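Local coordinates for protein acyl-coenzyme A oxidase 1 (Yarrowia lipolytica, PDB 5Y9D) that uses FAD to oxidise saturated acyl-CoA to the trans-2-enoyl-CoA in peroxisomal fatty acid beta-oxidation, with O2 as electron acceptor, giving hydrogen peroxide, at residues T203-T215 against G254-G268. Residues are numbered along the deposited sequence; the frame is centred on the assembly and turned at random.
Sequences TKWWIGGAAHTST and GDIGKKMGRDGVDNG. With FAD (flavin-adenine dinucleotide), chain C.
Ile207 and Gly268 form an antiparallel hydrogen-bonded pair: Ile207 N gives to Gly268 O (2.9 Å), and Gly268 N to Ile207 O. That oxygen also accepts from Ala210 N. Glycine suits position 268, where a CB would run into Ala211 N; the methyl of Ala211 instead fits against Gly268 CA (3.7 Å), and its own N reaches Asp266 O (3.3 Å).

Next to this close-packed strand pair, Ile256 bears on two tryptophans with separate branches. With CG1 beside its backbone N (chi1 -59°), Ile256 lays CD1 over one face of Trp205, 3.5 Å from the centroid of the six-membered ring in a CH-pi contact, while its branch CG2 meets Trp206 CZ3 at 3.7 Å. The methylenes of Lys259 run alongside Trp206 at the same CZ3 corner, its ammonium held by the carbonyls of Arg262 and Val265. Trp206 packs one face on Trp205 CD1 and the other on the flavin, with CG 3.5 Å from FAD C9; Trp206 thus covers the isoalloxazine and Gly208 N bonds FAD O4 (3.1 Å). Replacing Trp206 by an alanine would probably leave the flavin face, Trp205 CD1 and Ile256 CG2 without their shared packing partner.

The looser, partly exposed side lies at His212 and Asp255, where NE2 and OD2 stay 4.0 Å apart and Arg88 takes the carboxylate in a salt bridge.

Within the middle domain, strand 268-272 runs between 204-207 and 251-255 in a three-stranded antiparallel sheet; helices 84-98 and 122-142 cover the Asp266 end, where an aspartate suits because OD1 pairs with Arg127 and OD2, less surely placed, accepts from His212 N, and His442 of the second subunit meets both tryptophan rings.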
loop_
_atom_site.group_PDB
_atom_site.type_symbol
_atom_site.label_atom_id
_atom_site.label_comp_id
_atom_site.label_asym_id
_atom_site.label_seq_id
_atom_site.Cartn_x
_atom_site.Cartn_y
_atom_site.Cartn_z
ATOM N N THR A 203 -26.169 8.710 10.662
ATOM C CA THR A 203 -26.449 8.036 9.400
ATOM C C THR A 203 -25.626 6.703 9.409
ATOM O O THR A 203 -24.440 6.714 9.723
ATOM C CB THR A 203 -26.154 8.939 8.174
ATOM O OG1 THR A 203 -26.944 10.154 8.214
ATOM C CG2 THR A 203 -26.472 8.233 6.855
ATOM N N LYS A 204 -26.282 5.564 9.152
ATOM C CA LYS A 204 -25.564 4.287 9.004
ATOM C C LYS A 204 -24.758 4.427 7.750
ATOM O O LYS A 204 -25.190 5.092 6.818
ATOM C CB LYS A 204 -26.510 3.106 8.856
ATOM C CG LYS A 204 -27.358 2.812 10.060
ATOM C CD LYS A 204 -26.513 2.372 11.228
ATOM C CE LYS A 204 -27.320 2.176 12.488
ATOM N NZ LYS A 204 -26.455 1.486 13.489
ATOM N N TRP A 205 -23.569 3.869 7.737
ATOM C CA TRP A 205 -22.559 4.261 6.734
ATOM C C TRP A 205 -21.666 3.103 6.347
ATOM O O TRP A 205 -21.337 2.274 7.199
ATOM C CB TRP A 205 -21.710 5.368 7.273
ATOM C CG TRP A 205 -21.095 6.110 6.189
ATOM C CD1 TRP A 205 -19.900 5.864 5.618
ATOM C CD2 TRP A 205 -21.645 7.218 5.504
ATOM N NE1 TRP A 205 -19.674 6.739 4.613
ATOM C CE2 TRP A 205 -20.731 7.593 4.524
ATOM C CE3 TRP A 205 -22.839 7.930 5.618
ATOM C CZ2 TRP A 205 -20.956 8.650 3.651
ATOM C CZ3 TRP A 205 -23.062 8.994 4.743
ATOM C CH2 TRP A 205 -22.119 9.342 3.784
ATOM N N TRP A 206 -21.329 3.036 5.055
ATOM C CA TRP A 206 -20.633 1.908 4.433
ATOM C C TRP A 206 -21.458 0.639 4.359
ATOM O O TRP A 206 -20.890 -0.460 4.217
ATOM C CB TRP A 206 -19.325 1.559 5.201
ATOM C CG TRP A 206 -18.311 2.607 5.107
ATOM C CD1 TRP A 206 -17.737 3.290 6.115
ATOM C CD2 TRP A 206 -17.758 3.103 3.899
ATOM N NE1 TRP A 206 -16.843 4.207 5.608
ATOM C CE2 TRP A 206 -16.846 4.097 4.238
ATOM C CE3 TRP A 206 -17.953 2.788 2.559
ATOM C CZ2 TRP A 206 -16.135 4.791 3.292
ATOM C CZ3 TRP A 206 -17.249 3.478 1.612
ATOM C CH2 TRP A 206 -16.347 4.474 1.982
ATOM N N ILE A 207 -22.770 0.733 4.508
ATOM C CA ILE A 207 -23.525 -0.506 4.640
ATOM C C ILE A 207 -23.556 -1.281 3.317
ATOM O O ILE A 207 -24.303 -0.945 2.408
ATOM C CB ILE A 207 -24.977 -0.277 5.115
ATOM C CG1 ILE A 207 -25.028 0.609 6.376
ATOM C CG2 ILE A 207 -25.675 -1.618 5.334
ATOM C CD1 ILE A 207 -24.064 0.241 7.480
ATOM N N GLY A 208 -22.746 -2.323 3.215
ATOM C CA GLY A 208 -22.804 -3.229 2.064
ATOM C C GLY A 208 -24.196 -3.730 1.725
ATOM O O GLY A 208 -24.931 -4.161 2.614
ATOM N N GLY A 209 -24.584 -3.615 0.445
ATOM C CA GLY A 209 -25.889 -4.082 -0.026
ATOM C C GLY A 209 -27.025 -3.080 0.144
ATOM O O GLY A 209 -28.071 -3.177 -0.528
ATOM N N ALA A 210 -26.823 -2.076 0.994
ATOM C CA ALA A 210 -27.909 -1.164 1.291
ATOM C C ALA A 210 -28.295 -0.325 0.090
ATOM O O ALA A 210 -29.473 -0.127 -0.159
ATOM C CB ALA A 210 -27.535 -0.265 2.425
ATOM N N ALA A 211 -27.302 0.152 -0.662
ATOM C CA ALA A 211 -27.578 1.165 -1.661
ATOM C C ALA A 211 -28.615 0.684 -2.630
ATOM O O ALA A 211 -29.595 1.359 -2.872
ATOM C CB ALA A 211 -26.320 1.601 -2.377
ATOM N N HIS A 212 -28.453 -0.531 -3.106
ATOM C CA HIS A 212 -29.227 -0.999 -4.230
ATOM C C HIS A 212 -29.904 -2.360 -4.086
ATOM O O HIS A 212 -30.790 -2.663 -4.866
ATOM C CB HIS A 212 -28.302 -1.062 -5.432
ATOM C CG HIS A 212 -28.142 0.237 -6.153
ATOM N ND1 HIS A 212 -29.022 1.297 -6.014
ATOM C CD2 HIS A 212 -27.244 0.617 -7.092
ATOM C CE1 HIS A 212 -28.654 2.273 -6.826
ATOM N NE2 HIS A 212 -27.587 1.884 -7.493
ATOM N N THR A 213 -29.511 -3.202 -3.132
ATOM C CA THR A 213 -29.950 -4.606 -3.207
ATOM C C THR A 213 -30.760 -5.161 -2.011
ATOM O O THR A 213 -31.710 -5.928 -2.186
ATOM C CB THR A 213 -28.771 -5.530 -3.630
ATOM O OG1 THR A 213 -28.948 -6.864 -3.145
ATOM C CG2 THR A 213 -27.511 -5.057 -3.143
ATOM N N SER A 214 -30.419 -4.749 -0.812
ATOM C CA SER A 214 -31.012 -5.329 0.368
ATOM C C SER A 214 -32.421 -4.892 0.605
ATOM O O SER A 214 -32.750 -3.692 0.417
ATOM C CB SER A 214 -30.191 -4.991 1.578
ATOM O OG SER A 214 -28.980 -5.697 1.497
ATOM N N THR A 215 -33.241 -5.871 1.021
ATOM C CA THR A 215 -34.629 -5.613 1.429
ATOM C C THR A 215 -34.788 -5.442 2.935
ATOM O O THR A 215 -35.660 -4.742 3.392
ATOM C CB THR A 215 -35.501 -6.778 1.061
ATOM O OG1 THR A 215 -34.974 -7.936 1.714
ATOM C CG2 THR A 215 -35.490 -6.945 -0.449
ATOM N N GLY A 254 -29.015 6.099 0.209
ATOM C CA GLY A 254 -28.295 6.469 -1.004
ATOM C C GLY A 254 -27.018 5.694 -1.112
ATOM O O GLY A 254 -26.654 4.944 -0.218
ATOM N N ASP A 255 -26.340 5.875 -2.221
ATOM C CA ASP A 255 -25.144 5.138 -2.572
ATOM C C ASP A 255 -23.940 5.972 -2.221
ATOM O O ASP A 255 -23.840 7.141 -2.589
ATOM C CB ASP A 255 -25.194 4.910 -4.076
ATOM C CG ASP A 255 -24.102 3.987 -4.604
ATOM O OD1 ASP A 255 -23.041 3.778 -3.960
ATOM O OD2 ASP A 255 -24.326 3.466 -5.719
ATOM N N ILE A 256 -23.002 5.365 -1.520
ATOM C CA ILE A 256 -21.799 6.055 -1.062
ATOM C C ILE A 256 -20.916 6.314 -2.255
ATOM O O ILE A 256 -20.061 7.177 -2.210
ATOM C CB ILE A 256 -21.004 5.196 -0.049
ATOM C CG1 ILE A 256 -21.837 4.851 1.168
ATOM C CG2 ILE A 256 -19.761 5.898 0.408
ATOM C CD1 ILE A 256 -22.140 6.032 2.015
ATOM N N GLY A 257 -21.063 5.507 -3.294
ATOM C CA GLY A 257 -20.325 5.708 -4.537
ATOM C C GLY A 257 -18.915 5.161 -4.523
ATOM O O GLY A 257 -18.620 4.154 -3.874
ATOM N N LYS A 258 -18.031 5.866 -5.215
ATOM C CA LYS A 258 -16.718 5.354 -5.531
ATOM C C LYS A 258 -15.921 5.028 -4.283
ATOM O O LYS A 258 -15.765 5.850 -3.402
ATOM C CB LYS A 258 -15.971 6.374 -6.391
ATOM C CG LYS A 258 -14.551 5.998 -6.739
ATOM C CD LYS A 258 -14.502 5.124 -7.984
ATOM C CE LYS A 258 -13.196 4.338 -8.037
ATOM N NZ LYS A 258 -12.752 4.265 -9.439
ATOM N N LYS A 259 -15.385 3.824 -4.231
ATOM C CA LYS A 259 -14.496 3.421 -3.143
ATOM C C LYS A 259 -13.115 3.254 -3.713
ATOM O O LYS A 259 -12.918 3.371 -4.893
ATOM C CB LYS A 259 -14.965 2.096 -2.564
ATOM C CG LYS A 259 -16.381 2.169 -2.042
ATOM C CD LYS A 259 -16.711 1.028 -1.134
ATOM C CE LYS A 259 -16.765 -0.286 -1.879
ATOM N NZ LYS A 259 -17.880 -0.275 -2.839
ATOM N N MET A 260 -12.150 2.971 -2.871
ATOM C CA MET A 260 -10.773 2.808 -3.317
ATOM C C MET A 260 -10.652 1.491 -4.053
ATOM O O MET A 260 -9.858 1.368 -4.992
ATOM C CB MET A 260 -9.846 2.849 -2.113
ATOM C CG MET A 260 -8.487 2.226 -2.335
ATOM S SD MET A 260 -7.444 2.600 -0.936
ATOM C CE MET A 260 -5.944 1.711 -1.334
ATOM N N GLY A 261 -11.427 0.498 -3.588
ATOM C CA GLY A 261 -11.634 -0.774 -4.295
ATOM C C GLY A 261 -13.008 -1.352 -3.974
ATOM O O GLY A 261 -13.804 -0.741 -3.292
ATOM N N ARG A 262 -13.256 -2.561 -4.438
ATOM C CA ARG A 262 -14.496 -3.307 -4.212
ATOM C C ARG A 262 -15.709 -2.588 -4.743
ATOM O O ARG A 262 -16.804 -2.596 -4.133
ATOM C CB ARG A 262 -14.660 -3.758 -2.763
ATOM C CG ARG A 262 -13.796 -4.963 -2.517
ATOM C CD ARG A 262 -13.877 -5.461 -1.096
ATOM N NE ARG A 262 -12.589 -5.899 -0.582
ATOM C CZ ARG A 262 -12.347 -7.048 0.039
ATOM N NH1 ARG A 262 -13.280 -7.965 0.222
ATOM N NH2 ARG A 262 -11.145 -7.283 0.496
ATOM N N ASP A 263 -15.512 -2.047 -5.928
ATOM C CA ASP A 263 -16.495 -1.190 -6.547
ATOM C C ASP A 263 -17.758 -1.878 -6.961
ATOM O O ASP A 263 -18.785 -1.219 -7.098
ATOM C CB ASP A 263 -15.878 -0.376 -7.679
ATOM C CG ASP A 263 -15.233 0.927 -7.153
ATOM O OD1 ASP A 263 -15.776 1.537 -6.209
ATOM O OD2 ASP A 263 -14.177 1.337 -7.668
ATOM N N GLY A 264 -17.706 -3.199 -7.080
ATOM C CA GLY A 264 -18.895 -3.995 -7.325
ATOM C C GLY A 264 -19.814 -4.139 -6.145
ATOM O O GLY A 264 -20.854 -4.747 -6.279
ATOM N N VAL A 265 -19.443 -3.597 -4.984
ATOM C CA VAL A 265 -20.239 -3.705 -3.747
ATOM C C VAL A 265 -20.946 -2.390 -3.589
ATOM O O VAL A 265 -20.315 -1.363 -3.668
ATOM C CB VAL A 265 -19.361 -3.950 -2.505
ATOM C CG1 VAL A 265 -20.204 -4.188 -1.236
ATOM C CG2 VAL A 265 -18.439 -5.129 -2.741
ATOM N N ASP A 266 -22.258 -2.432 -3.361
ATOM C CA ASP A 266 -23.087 -1.232 -3.374
ATOM C C ASP A 266 -23.293 -0.745 -1.958
ATOM O O ASP A 266 -24.318 -0.988 -1.340
ATOM C CB ASP A 266 -24.428 -1.504 -4.056
ATOM C CG ASP A 266 -25.215 -2.603 -3.378
ATOM O OD1 ASP A 266 -24.639 -3.674 -3.056
ATOM O OD2 ASP A 266 -26.421 -2.380 -3.163
ATOM N N ASN A 267 -22.287 -0.071 -1.440
ATOM C CA ASN A 267 -22.293 0.329 -0.062
ATOM C C ASN A 267 -23.127 1.581 -0.015
ATOM O O ASN A 267 -22.909 2.529 -0.784
ATOM C CB ASN A 267 -20.883 0.582 0.463
ATOM C CG ASN A 267 -20.106 -0.692 0.655
ATOM O OD1 ASN A 267 -20.049 -1.246 1.756
ATOM N ND2 ASN A 267 -19.503 -1.185 -0.426
ATOM N N GLY A 268 -24.102 1.560 0.870
ATOM C CA GLY A 268 -25.036 2.650 0.972
ATOM C C GLY A 268 -25.086 3.249 2.372
ATOM O O GLY A 268 -24.571 2.693 3.351
HETATM P PA FAD C . -12.699 5.125 13.821
HETATM O O1A FAD C . -13.320 6.444 13.675
HETATM O O2A FAD C . -13.051 4.228 14.926
HETATM O O5B FAD C . -11.146 5.336 13.854
HETATM C C5B FAD C . -10.452 6.322 13.115
HETATM C C4B FAD C . -8.962 6.229 13.398
HETATM O O4B FAD C . -8.709 6.553 14.754
HETATM C C3B FAD C . -8.442 4.829 13.199
HETATM O O3B FAD C . -7.187 4.880 12.552
HETATM C C2B FAD C . -8.223 4.281 14.578
HETATM O O2B FAD C . -7.090 3.439 14.584
HETATM C C1B FAD C . -8.006 5.518 15.410
HETATM N N9A FAD C . -8.561 5.291 16.747
HETATM C C8A FAD C . -9.841 5.102 17.042
HETATM N N7A FAD C . -10.005 4.913 18.351
HETATM C C5A FAD C . -8.804 4.980 18.923
HETATM C C6A FAD C . -8.255 4.863 20.289
HETATM N N6A FAD C . -9.043 4.635 21.343
HETATM N N1A FAD C . -6.941 5.000 20.444
HETATM C C2A FAD C . -6.144 5.226 19.415
HETATM N N3A FAD C . -6.560 5.339 18.159
HETATM C C4A FAD C . -7.857 5.226 17.854
HETATM N N1 FAD C . -19.796 -1.428 8.569
HETATM C C2 FAD C . -20.908 -2.147 8.696
HETATM O O2 FAD C . -21.503 -2.119 9.764
HETATM N N3 FAD C . -21.398 -2.887 7.714
HETATM C C4 FAD C . -20.815 -2.973 6.535
HETATM O O4 FAD C . -21.281 -3.657 5.639
HETATM C C4X FAD C . -19.587 -2.219 6.314
HETATM N N5 FAD C . -18.954 -2.263 5.153
HETATM C C5X FAD C . -17.848 -1.557 4.975
HETATM C C6 FAD C . -17.237 -1.609 3.755
HETATM C C7 FAD C . -16.102 -0.896 3.533
HETATM C C7M FAD C . -15.443 -0.996 2.191
HETATM C C8 FAD C . -15.538 -0.071 4.623
HETATM C C8M FAD C . -14.291 0.728 4.436
HETATM C C9 FAD C . -16.151 -0.018 5.843
HETATM C C9A FAD C . -17.295 -0.727 6.056
HETATM N N10 FAD C . -17.940 -0.676 7.289
HETATM C C10 FAD C . -19.100 -1.418 7.434
HETATM C "C1'" FAD C . -17.434 0.135 8.389
HETATM C "C2'" FAD C . -16.111 -0.373 8.938
HETATM O "O2'" FAD C . -16.322 -1.462 9.811
HETATM C "C3'" FAD C . -15.427 0.756 9.671
HETATM O "O3'" FAD C . -14.638 1.449 8.726
HETATM C "C4'" FAD C . -14.488 0.287 10.753
HETATM O "O4'" FAD C . -15.224 -0.247 11.844
HETATM C "C5'" FAD C . -13.616 1.437 11.227
HETATM O "O5'" FAD C . -14.420 2.394 11.873
HETATM P P FAD C . -14.201 3.945 11.760
HETATM O O1P FAD C . -13.937 4.330 10.390
HETATM O O2P FAD C . -15.337 4.512 12.488
HETATM O O3P FAD C . -12.856 4.261 12.512
#